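Protein adenylyltransferase (Bartonella henselae str. Houston-1, PDB 5NH2) transfers AMP from ATP onto tyrosine or threonine residues of host target proteins through its Fic domain, as a secreted virulence factor. Local coordinates at residues K214-L218 with V237-E242. Residues are numbered along the deposited sequence; the frame is centred on the assembly and turned at random.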
loop_
_atom_site.group_PDB
_atom_site.type_symbol
_atom_site.label_atom_id
_atom_site.label_comp_id
_atom_site.label_asym_id
_atom_site.label_seq_id
_atom_site.Cartn_x
_atom_site.Cartn_y
_atom_site.Cartn_z
ATOM N N LYS A 214 -8.130 -10.443 12.730
ATOM C CA LYS A 214 -7.955 -8.998 12.854
ATOM C C LYS A 214 -8.404 -8.264 11.596
ATOM O O LYS A 214 -9.023 -7.177 11.679
ATOM C CB LYS A 214 -6.522 -8.702 13.250
ATOM C CG LYS A 214 -6.313 -9.135 14.703
ATOM C CD LYS A 214 -4.993 -8.717 15.295
ATOM C CE LYS A 214 -4.812 -9.447 16.626
ATOM N NZ LYS A 214 -3.581 -9.061 17.308
ATOM N N ILE A 215 -8.204 -8.904 10.441
ATOM C CA ILE A 215 -8.631 -8.332 9.166
ATOM C C ILE A 215 -10.146 -8.126 9.142
ATOM O O ILE A 215 -10.639 -7.118 8.614
ATOM C CB ILE A 215 -8.147 -9.237 8.022
ATOM C CG1 ILE A 215 -6.613 -9.172 7.939
ATOM C CG2 ILE A 215 -8.815 -8.860 6.683
ATOM C CD1 ILE A 215 -6.029 -10.115 6.979
ATOM N N ARG A 216 -10.905 -9.074 9.717
ATOM C CA ARG A 216 -12.362 -8.918 9.754
ATOM C C ARG A 216 -12.750 -7.646 10.498
ATOM O O ARG A 216 -13.664 -6.925 10.075
ATOM C CB ARG A 216 -13.041 -10.104 10.460
ATOM C CG ARG A 216 -12.923 -11.488 9.904
ATOM C CD ARG A 216 -14.026 -12.434 10.533
ATOM N NE ARG A 216 -13.702 -13.013 11.854
ATOM C CZ ARG A 216 -14.000 -12.466 13.044
ATOM N NH1 ARG A 216 -14.636 -11.304 13.119
ATOM N NH2 ARG A 216 -13.663 -13.077 14.179
ATOM N N LEU A 217 -12.075 -7.389 11.639
ATOM C CA LEU A 217 -12.392 -6.269 12.514
ATOM C C LEU A 217 -12.106 -4.944 11.832
ATOM O O LEU A 217 -12.939 -4.021 11.875
ATOM C CB LEU A 217 -11.575 -6.380 13.802
ATOM C CG LEU A 217 -11.830 -7.629 14.639
ATOM C CD1 LEU A 217 -10.945 -7.632 15.866
ATOM C CD2 LEU A 217 -13.310 -7.788 15.009
ATOM N N LEU A 218 -10.937 -4.841 11.177
ATOM C CA LEU A 218 -10.578 -3.583 10.532
ATOM C C LEU A 218 -11.392 -3.364 9.268
ATOM O O LEU A 218 -11.726 -2.223 8.934
ATOM C CB LEU A 218 -9.094 -3.558 10.200
ATOM C CG LEU A 218 -8.192 -3.258 11.357
ATOM C CD1 LEU A 218 -6.770 -3.605 10.941
ATOM C CD2 LEU A 218 -8.292 -1.779 11.706
ATOM N N VAL A 237 -5.051 3.997 13.105
ATOM C CA VAL A 237 -6.121 2.997 13.195
ATOM C C VAL A 237 -5.441 1.645 13.364
ATOM O O VAL A 237 -4.623 1.251 12.527
ATOM C CB VAL A 237 -7.034 2.986 11.951
ATOM C CG1 VAL A 237 -8.188 1.952 12.088
ATOM C CG2 VAL A 237 -7.600 4.394 11.718
ATOM N N MET A 238 -5.704 0.968 14.471
ATOM C CA MET A 238 -5.038 -0.304 14.673
ATOM C C MET A 238 -5.883 -1.160 15.589
ATOM O O MET A 238 -6.815 -0.684 16.260
ATOM C CB MET A 238 -3.633 -0.149 15.253
ATOM C CG MET A 238 -3.638 0.630 16.500
ATOM S SD MET A 238 -2.046 1.402 16.787
ATOM C CE MET A 238 -2.436 2.254 18.294
ATOM N N VAL A 239 -5.546 -2.434 15.586
ATOM C CA VAL A 239 -6.237 -3.396 16.409
ATOM C C VAL A 239 -5.475 -3.519 17.707
ATOM O O VAL A 239 -4.241 -3.608 17.702
ATOM C CB VAL A 239 -6.350 -4.733 15.682
ATOM C CG1 VAL A 239 -6.738 -5.866 16.655
ATOM C CG2 VAL A 239 -7.385 -4.567 14.567
ATOM N N ALA A 240 -6.207 -3.489 18.821
ATOM C CA ALA A 240 -5.593 -3.609 20.132
ATOM C C ALA A 240 -4.649 -4.802 20.190
ATOM O O ALA A 240 -4.965 -5.888 19.691
ATOM C CB ALA A 240 -6.684 -3.754 21.190
ATOM N N LYS A 241 -3.475 -4.582 20.797
ATOM C CA LYS A 241 -2.480 -5.637 20.996
ATOM C C LYS A 241 -2.824 -6.506 22.204
ATOM O O LYS A 241 -3.278 -6.013 23.243
ATOM C CB LYS A 241 -1.083 -5.047 21.205
ATOM C CG LYS A 241 -0.581 -4.131 20.129
ATOM C CD LYS A 241 0.930 -3.847 20.316
ATOM C CE LYS A 241 1.778 -5.140 20.295
ATOM N NZ LYS A 241 3.200 -4.901 19.903
ATOM N N GLU A 242 -2.567 -7.803 22.074
ATOM C CA GLU A 242 -2.881 -8.720 23.149
ATOM C C GLU A 242 -2.069 -8.348 24.388
ATOM O O GLU A 242 -0.838 -8.250 24.336
ATOM C CB GLU A 242 -2.590 -10.164 22.719
ATOM C CG GLU A 242 -3.609 -10.819 21.771
ATOM C CD GLU A 242 -3.372 -10.465 20.303
ATOM O OE1 GLU A 242 -2.236 -10.068 19.952
ATOM O OE2 GLU A 242 -4.331 -10.578 19.508
HETATM O O HOH W 1 -3.234 -6.424 17.329
#
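Lys214 on helix 212-227 reaches over Val239 to Glu242, just past the strand 237-239. Its CB points toward that strand. CG sits beside the backbone N (chi1 -71°), and from there the chain runs fully extended. CG and CD pass over CG1 of Val239, with CD of Lys214 3.6 Å from Val239 CG1. CE of Lys214 is 3.1 Å from Glu242 OE2. A salt bridge follows: NZ of Lys214 donates to OE2 of Glu242 at 2.8 Å, on the syn side and 17° out of the carboxylate plane. A second, weak bond joins Lys214 NZ to Glu242 OE1 at 3.1 Å. Glu242 arrives from the opposite direction, bent at its second torsion (chi2 83°). NZ of Lys214 also donates a hydrogen bond to a water, 2.7 Å from its oxygen. This water lies 3.0 Å from Ala240 O and may donate to it. One turn on, Leu218 lies across the other methyl of Val239, with Leu218 CG 3.6 Å from Val239 CG2. Leu218 and Val237 run past one another in opposite senses, Leu218 CD2 lying 3.8 Å from Val237 CG1. The strand edges a mixed sheet, consistent with the OB-like fold of the intracellular delivery domain. Asp208 and His204 hydrogen-bond to Val239 N and O, respectively. Apolar packing and the salt bridge thus join helix to sheet edge. Glu242, and weakly Glu207 by a long ion pair, probably keep the buried ammonium charged.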